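Local coordinates for inorganic pyrophosphatase (Ehrlichia chaffeensis, PDB 3LO0), which probably hydrolyses inorganic pyrophosphate to two phosphate ions with the help of magnesium, and works as a homohexamer in the cytoplasm, at residues V39-Q45 against V95-P100; N26-G30 against F79-T83; R108-V114 against K126-T132. All blocks are in the same frame, centred on the assembly; numbering follows the deposited sequence.

Interaction 1. Residues V39-Q45 against V95-P100; sequences VIIEISQ and VASRFP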
# COMPACT_ATOMS: atom_id res chain seq x y z
N VAL A 39 -12.60 -10.89 19.07
CA VAL A 39 -12.94 -9.59 18.56
C VAL A 39 -13.11 -9.66 17.03
O VAL A 39 -12.22 -10.14 16.32
CB VAL A 39 -11.86 -8.56 18.92
CG1 VAL A 39 -12.29 -7.15 18.44
CG2 VAL A 39 -11.54 -8.61 20.43
N ILE A 40 -14.25 -9.19 16.55
CA ILE A 40 -14.48 -9.08 15.10
C ILE A 40 -14.00 -7.72 14.70
O ILE A 40 -14.51 -6.72 15.20
CB ILE A 40 -15.96 -9.22 14.71
CG1 ILE A 40 -16.38 -10.66 14.95
CG2 ILE A 40 -16.13 -8.84 13.21
CD1 ILE A 40 -17.78 -11.01 14.48
N ILE A 41 -13.00 -7.69 13.84
CA ILE A 41 -12.41 -6.43 13.39
C ILE A 41 -13.32 -5.75 12.36
O ILE A 41 -13.80 -6.38 11.39
CB ILE A 41 -10.98 -6.61 12.82
CG1 ILE A 41 -10.01 -7.17 13.89
CG2 ILE A 41 -10.43 -5.27 12.32
CD1 ILE A 41 -9.97 -6.33 15.18
N GLU A 42 -13.56 -4.47 12.59
CA GLU A 42 -14.32 -3.64 11.67
C GLU A 42 -13.44 -2.73 10.83
O GLU A 42 -13.72 -2.54 9.64
CB GLU A 42 -15.30 -2.78 12.43
CG GLU A 42 -16.45 -3.55 12.98
CD GLU A 42 -17.30 -2.72 13.89
OE1 GLU A 42 -16.73 -2.19 14.88
OE2 GLU A 42 -18.52 -2.60 13.62
N ILE A 43 -12.42 -2.15 11.47
CA ILE A 43 -11.52 -1.19 10.84
C ILE A 43 -10.07 -1.55 11.17
O ILE A 43 -9.71 -1.72 12.35
CB ILE A 43 -11.79 0.24 11.40
CG1 ILE A 43 -13.26 0.63 11.14
CG2 ILE A 43 -10.82 1.26 10.82
CD1 ILE A 43 -13.71 1.87 11.82
N SER A 44 -9.24 -1.61 10.15
CA SER A 44 -7.84 -2.02 10.29
C SER A 44 -7.04 -0.84 10.82
O SER A 44 -7.31 0.27 10.44
CB SER A 44 -7.29 -2.43 8.92
OG SER A 44 -8.06 -3.46 8.36
N GLN A 45 -6.03 -1.07 11.65
CA GLN A 45 -5.17 0.05 12.06
C GLN A 45 -4.39 0.56 10.87
O GLN A 45 -4.12 -0.17 9.91
CB GLN A 45 -4.22 -0.33 13.20
CG GLN A 45 -3.12 -1.28 12.87
CD GLN A 45 -2.27 -1.66 14.10
OE1 GLN A 45 -2.74 -1.76 15.25
NE2 GLN A 45 -1.00 -1.89 13.83
N VAL A 95 -7.65 -3.36 19.33
CA VAL A 95 -6.65 -4.41 19.43
C VAL A 95 -5.34 -3.91 18.86
O VAL A 95 -5.24 -3.69 17.68
CB VAL A 95 -7.06 -5.70 18.72
CG1 VAL A 95 -6.06 -6.84 19.04
CG2 VAL A 95 -8.52 -6.11 19.11
N ALA A 96 -4.36 -3.71 19.72
CA ALA A 96 -3.03 -3.31 19.25
C ALA A 96 -2.41 -4.49 18.52
O ALA A 96 -2.60 -5.63 18.90
CB ALA A 96 -2.17 -2.89 20.45
N SER A 97 -1.71 -4.23 17.41
CA SER A 97 -1.08 -5.31 16.72
C SER A 97 0.15 -4.83 15.92
O SER A 97 0.35 -3.63 15.76
CB SER A 97 -2.09 -6.03 15.83
OG SER A 97 -2.41 -5.27 14.70
N ARG A 98 0.98 -5.75 15.46
CA ARG A 98 2.21 -5.39 14.74
C ARG A 98 1.88 -5.07 13.28
O ARG A 98 2.65 -4.38 12.59
CB ARG A 98 3.22 -6.56 14.77
CG ARG A 98 3.83 -6.94 16.11
CD ARG A 98 5.06 -7.92 15.95
NE ARG A 98 4.72 -9.34 15.72
CZ ARG A 98 4.99 -10.06 14.63
NH1 ARG A 98 5.62 -9.55 13.57
NH2 ARG A 98 4.63 -11.33 14.57
N PHE A 99 0.76 -5.62 12.80
CA PHE A 99 0.31 -5.44 11.40
C PHE A 99 -1.21 -5.26 11.39
O PHE A 99 -1.90 -5.81 12.25
CB PHE A 99 0.66 -6.66 10.56
CG PHE A 99 2.14 -6.87 10.43
CD1 PHE A 99 2.89 -6.05 9.59
CD2 PHE A 99 2.80 -7.82 11.18
CE1 PHE A 99 4.27 -6.21 9.48
CE2 PHE A 99 4.19 -8.00 11.07
CZ PHE A 99 4.91 -7.19 10.22
N PRO A 100 -1.74 -4.54 10.40
CA PRO A 100 -3.22 -4.41 10.32
C PRO A 100 -3.89 -5.76 10.15
O PRO A 100 -3.35 -6.63 9.48
CB PRO A 100 -3.45 -3.55 9.07
CG PRO A 100 -2.16 -2.84 8.83
CD PRO A 100 -1.06 -3.73 9.37
O HOH W 1 -1.63 -0.81 17.49

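Interaction 2. Residues N26-G30 against F79-T83; sequences NVTGG and FIPHT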
# COMPACT_ATOMS: atom_id res chain seq x y z
N ASN A 26 -22.66 -18.34 14.75
CA ASN A 26 -21.72 -19.38 15.16
C ASN A 26 -20.45 -18.87 15.86
O ASN A 26 -19.51 -19.65 16.07
CB ASN A 26 -21.34 -20.23 13.94
N VAL A 27 -20.40 -17.57 16.21
CA VAL A 27 -19.25 -17.00 16.93
C VAL A 27 -19.66 -16.31 18.24
O VAL A 27 -20.58 -15.51 18.23
CB VAL A 27 -18.47 -15.99 16.05
CG1 VAL A 27 -19.36 -14.83 15.61
CG2 VAL A 27 -17.25 -15.50 16.77
N THR A 28 -18.96 -16.62 19.33
CA THR A 28 -19.24 -16.11 20.67
C THR A 28 -18.22 -15.03 21.07
O THR A 28 -17.27 -14.78 20.37
CB THR A 28 -19.17 -17.24 21.72
OG1 THR A 28 -17.81 -17.56 21.99
CG2 THR A 28 -19.91 -18.52 21.23
N GLY A 29 -18.42 -14.47 22.26
CA GLY A 29 -17.61 -13.40 22.77
C GLY A 29 -16.22 -13.78 23.20
O GLY A 29 -15.43 -12.91 23.51
N GLY A 30 -15.90 -15.06 23.25
CA GLY A 30 -14.60 -15.48 23.70
C GLY A 30 -14.53 -16.92 24.18
O GLY A 30 -15.55 -17.60 24.48
N PHE A 79 -15.46 -5.17 17.60
CA PHE A 79 -16.42 -5.43 18.70
C PHE A 79 -16.41 -6.87 19.16
O PHE A 79 -15.93 -7.77 18.45
CB PHE A 79 -17.86 -5.05 18.25
CG PHE A 79 -18.41 -5.91 17.13
CD1 PHE A 79 -18.13 -5.63 15.81
CD2 PHE A 79 -19.20 -7.01 17.41
CE1 PHE A 79 -18.65 -6.39 14.79
CE2 PHE A 79 -19.71 -7.80 16.39
CZ PHE A 79 -19.44 -7.51 15.09
N ILE A 80 -16.94 -7.09 20.37
CA ILE A 80 -17.07 -8.46 20.88
C ILE A 80 -18.48 -8.96 20.54
O ILE A 80 -19.45 -8.38 20.98
CB ILE A 80 -16.88 -8.57 22.38
CG1 ILE A 80 -15.64 -7.79 22.84
CG2 ILE A 80 -16.88 -10.06 22.86
CD1 ILE A 80 -15.43 -7.82 24.35
N PRO A 81 -18.56 -10.02 19.73
CA PRO A 81 -19.85 -10.52 19.29
C PRO A 81 -20.69 -10.99 20.46
O PRO A 81 -20.16 -11.55 21.42
CB PRO A 81 -19.51 -11.68 18.34
CG PRO A 81 -18.09 -11.97 18.52
CD PRO A 81 -17.44 -10.78 19.16
N HIS A 82 -21.98 -10.67 20.40
CA HIS A 82 -22.93 -11.07 21.46
C HIS A 82 -22.69 -10.43 22.81
O HIS A 82 -22.95 -11.01 23.85
CB HIS A 82 -23.03 -12.59 21.53
CG HIS A 82 -23.38 -13.20 20.22
ND1 HIS A 82 -24.47 -12.79 19.47
CD2 HIS A 82 -22.77 -14.16 19.48
CE1 HIS A 82 -24.52 -13.48 18.35
NE2 HIS A 82 -23.50 -14.32 18.33
N THR A 83 -22.24 -9.19 22.79
CA THR A 83 -22.21 -8.39 23.98
C THR A 83 -23.23 -7.30 23.79
O THR A 83 -23.66 -7.02 22.67
CB THR A 83 -20.82 -7.82 24.28
OG1 THR A 83 -20.32 -7.12 23.14
CG2 THR A 83 -19.89 -8.96 24.66

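Interaction 3. Residues R108-V114 against K126-T132; sequences RARPVGV and KILAVPT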
# COMPACT_ATOMS: atom_id res chain seq x y z
N ARG A 108 -8.37 -13.49 18.41
CA ARG A 108 -8.39 -13.82 19.82
C ARG A 108 -7.47 -12.85 20.56
O ARG A 108 -6.24 -12.71 20.23
CB ARG A 108 -7.91 -15.23 20.01
CG ARG A 108 -8.75 -16.27 19.30
CD ARG A 108 -8.03 -17.63 19.35
NE ARG A 108 -6.95 -17.66 18.37
CZ ARG A 108 -6.18 -18.73 18.13
NH1 ARG A 108 -6.36 -19.86 18.82
NH2 ARG A 108 -5.24 -18.66 17.19
N ALA A 109 -8.06 -12.11 21.49
CA ALA A 109 -7.36 -11.04 22.18
C ALA A 109 -7.54 -11.14 23.67
O ALA A 109 -8.34 -11.94 24.16
CB ALA A 109 -7.82 -9.67 21.68
N ARG A 110 -6.76 -10.35 24.39
CA ARG A 110 -6.97 -10.25 25.83
C ARG A 110 -6.93 -8.81 26.24
O ARG A 110 -6.06 -8.04 25.79
CB ARG A 110 -6.00 -11.11 26.63
CG ARG A 110 -4.56 -10.89 26.38
CD ARG A 110 -3.70 -11.88 27.24
NE ARG A 110 -2.30 -11.64 26.92
CZ ARG A 110 -1.61 -10.57 27.35
NH1 ARG A 110 -0.36 -10.40 26.96
NH2 ARG A 110 -2.17 -9.68 28.18
N PRO A 111 -7.92 -8.42 27.04
CA PRO A 111 -8.01 -7.05 27.44
C PRO A 111 -6.88 -6.71 28.39
O PRO A 111 -6.45 -7.57 29.16
CB PRO A 111 -9.32 -6.97 28.20
CG PRO A 111 -9.57 -8.35 28.65
CD PRO A 111 -8.87 -9.27 27.77
N VAL A 112 -6.42 -5.47 28.32
CA VAL A 112 -5.44 -4.99 29.27
C VAL A 112 -5.82 -3.69 29.94
O VAL A 112 -5.09 -3.21 30.81
CB VAL A 112 -4.07 -4.85 28.61
CG1 VAL A 112 -3.61 -6.24 28.12
CG2 VAL A 112 -4.10 -3.83 27.47
N GLY A 113 -6.97 -3.14 29.57
CA GLY A 113 -7.39 -1.84 30.06
C GLY A 113 -8.60 -1.36 29.33
O GLY A 113 -9.11 -2.06 28.43
N VAL A 114 -9.06 -0.17 29.72
CA VAL A 114 -10.20 0.47 29.12
C VAL A 114 -10.04 2.01 29.14
O VAL A 114 -9.58 2.61 30.13
CB VAL A 114 -11.53 -0.02 29.79
CG1 VAL A 114 -11.52 0.24 31.30
CG2 VAL A 114 -12.74 0.60 29.12
N LYS A 126 -13.90 2.17 25.61
CA LYS A 126 -13.25 1.40 24.56
C LYS A 126 -12.26 0.50 25.25
O LYS A 126 -11.31 0.99 25.86
CB LYS A 126 -12.51 2.30 23.56
CG LYS A 126 -13.32 3.51 23.10
CD LYS A 126 -14.43 3.09 22.15
CE LYS A 126 -15.23 4.29 21.75
NZ LYS A 126 -16.34 3.87 20.94
N ILE A 127 -12.47 -0.81 25.17
CA ILE A 127 -11.51 -1.78 25.67
C ILE A 127 -10.23 -1.69 24.86
O ILE A 127 -10.28 -1.49 23.65
CB ILE A 127 -12.07 -3.20 25.59
CG1 ILE A 127 -13.42 -3.33 26.30
CG2 ILE A 127 -11.08 -4.17 26.22
CD1 ILE A 127 -13.40 -2.85 27.76
N LEU A 128 -9.08 -1.74 25.54
CA LEU A 128 -7.77 -1.90 24.89
C LEU A 128 -7.31 -3.33 25.16
O LEU A 128 -7.25 -3.79 26.29
CB LEU A 128 -6.72 -0.91 25.43
CG LEU A 128 -5.31 -1.02 24.81
CD1 LEU A 128 -5.36 -0.68 23.32
CD2 LEU A 128 -4.22 -0.18 25.63
N ALA A 129 -6.95 -4.04 24.10
CA ALA A 129 -6.56 -5.43 24.21
C ALA A 129 -5.38 -5.69 23.30
O ALA A 129 -5.07 -4.88 22.41
CB ALA A 129 -7.77 -6.36 23.83
N VAL A 130 -4.71 -6.82 23.54
CA VAL A 130 -3.61 -7.25 22.73
C VAL A 130 -3.86 -8.66 22.28
O VAL A 130 -4.68 -9.36 22.89
CB VAL A 130 -2.27 -7.19 23.47
CG1 VAL A 130 -1.94 -5.75 23.87
CG2 VAL A 130 -2.27 -8.20 24.68
N PRO A 131 -3.20 -9.08 21.21
CA PRO A 131 -3.35 -10.46 20.77
C PRO A 131 -2.87 -11.45 21.84
O PRO A 131 -1.92 -11.16 22.59
CB PRO A 131 -2.47 -10.54 19.53
CG PRO A 131 -2.35 -9.11 19.03
CD PRO A 131 -2.34 -8.30 20.29
N THR A 132 -3.51 -12.61 21.91
CA THR A 132 -3.09 -13.61 22.88
C THR A 132 -1.75 -14.19 22.47
O THR A 132 -1.35 -14.10 21.30
CB THR A 132 -4.12 -14.74 23.03
OG1 THR A 132 -4.27 -15.41 21.78
CG2 THR A 132 -5.46 -14.16 23.45
O HOH W 2 0.23 -11.63 24.14

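Interaction 1. Residues V39-Q45 against V95-P100
The carboxamide of Gln-45 meets the backbone of Ser-97 with both ends, firmly through NE2 and weakly through OE1. Gln-45 NE2 donates to Ser-97 O at 2.9 Å from above the carbonyl plane, while Gln-45 OE1 accepts a weak bond from Ser-97 N at 3.4 Å. A water 2.7 Å from Gln-45 OE1 donates to it and weakly accepts from Ser-97 N. Chi1 of 69° puts Gln-45 CG between its backbone N and carbonyl carbon, and the extended chain carries the amide past Pro-100 to the backbone N and O of Ser-97. Alongside, Pro-100 CG lies 3.5 Å from Gln-45 O, and Pro-100 CB packs on Ser-44 CB. At the strand end, Val-39 and Val-95 meet tip to tip, Val-39 CG1 4.0 Å from Val-95 CG2, and Ile-41 CD1 closes on that methyl. Further out, Asn-76 OD1 accepts from Gln-45 N, and Ser-97 OG donates to Phe-99 O at 2.6 Å, fixing the loop. At Glu-42 the chain turns a corner in a classic beta bulge, Glu-42 and Ile-43 both facing Tyr-77, a predicted substrate-binding residue. The polar link of this largely buried loop is thus one side-chain amide, donor at NE2 and weak acceptor at OE1.

Interaction 2. Residues N26-G30 against F79-T83
The imidazole of His-82 turns its edge toward the chain at Val-27 and Thr-28, with Thr-28 CA near the ring plane and 4.2 Å from His-82 CD2; the closeness of the ring to Val-27 O is doubtful. Beside it, the Pro-81 ring packs across Val-27 at about a right angle, CG of Pro-81 touching Val-27 CG2 at 4.0 Å. Chi1 of 60° leaves both methyls of Val-27 facing the Pro-81 ring, CG1 toward its CB. The same Pro-81 CG rests 3.5 Å from Thr-28 O. Gly-29 fits closely against the turn: its CA is 3.4 Å from Pro-81 O, and its O is 3.3 Å from Ile-80 CG2. No hydrogen bond joins the two segments. The turn itself, type II from Ile-80 to Thr-83, has a weak backbone bond from Thr-83 N to Ile-80 O and is reinforced by Thr-83 OG1, which donates to Ile-80 O at 2.6 Å. The contact lays the N-terminal loop over the connection between strands 76-79 and 92-95. Asn-38 of strand 37-41 bonds to Thr-28 O through ND2, Ile-80 packs on Ile-37 of that strand, and Val-27 also touches Leu-60 of a neighbouring subunit.

Interaction 3. Residues R108-V114 against K126-T132
Val-114 CG2 meets Ile-127 CD1 at 3.8 Å, and Pro-111 CB rests on Ile-127 CG2, in the apolar centre of a beta hairpin formed by strands 106-118 and 124-131. Pro-111 and Val-114 also pack on helix 180-189, while Ile-127 and Ala-129 touch Val-93 of strand 92-95. At the bulge, Val-112 sets CG2 near Leu-128 CG and CG1 across Val-130 CG2 at about a right angle; Leu-128 and Val-130 line the other face, and Leu-128 continues to helix 150-162. The paired segments run antiparallel with their directions 135° apart, a marked twist. A classic beta bulge interrupts the register: Val-112 and Gly-113 both face Leu-128, whose O takes a nearly straight bond from Val-112 N at 2.8 Å and a weak one from Gly-113 N at 3.4 Å. Toward the end at Thr-132, Arg-110 and Val-130 exchange two backbone bonds, with Arg-110 N to Val-130 O the shorter at 2.7 Å, and Thr-132 N donates to Arg-108 O. At the opposite end, Lys-126 NZ leads away to the hydroxyl of Tyr-77, a predicted substrate-binding residue. Arg-110, extended from CG to NE, reaches the polar edge of the hairpin; NH2 donates to Ile-142 O, and NH1 reaches Pro-131 O through a water. Val-130 CG2 sits over the centre of one guanidinium face, 3.6 Å from Arg-110 CZ.

All three contacts gather around one mixed sheet. Interactions 1 and 3 have centres 11 Å apart and share that sheet, in which strands 37-41 and 106-118 are neighbours; Ala-96 N and Ala-129 O, 3.0 Å apart, probably form a hydrogen bond between them. Interaction 2 lies 16 Å from interaction 1 and joins it through a probable bond from Ile-40 N to Phe-79 O at 2.9 Å. It approaches interaction 3 without touching. Along the chain, the segments of interactions 1 and 2 alternate, whereas interaction 3, a local hairpin, follows both. The loop before strand 37-41 and the chain after it are thus tied to loops that follow strands 76-79 and 92-95, and all three interactions reach a neighbouring subunit of the hexamer.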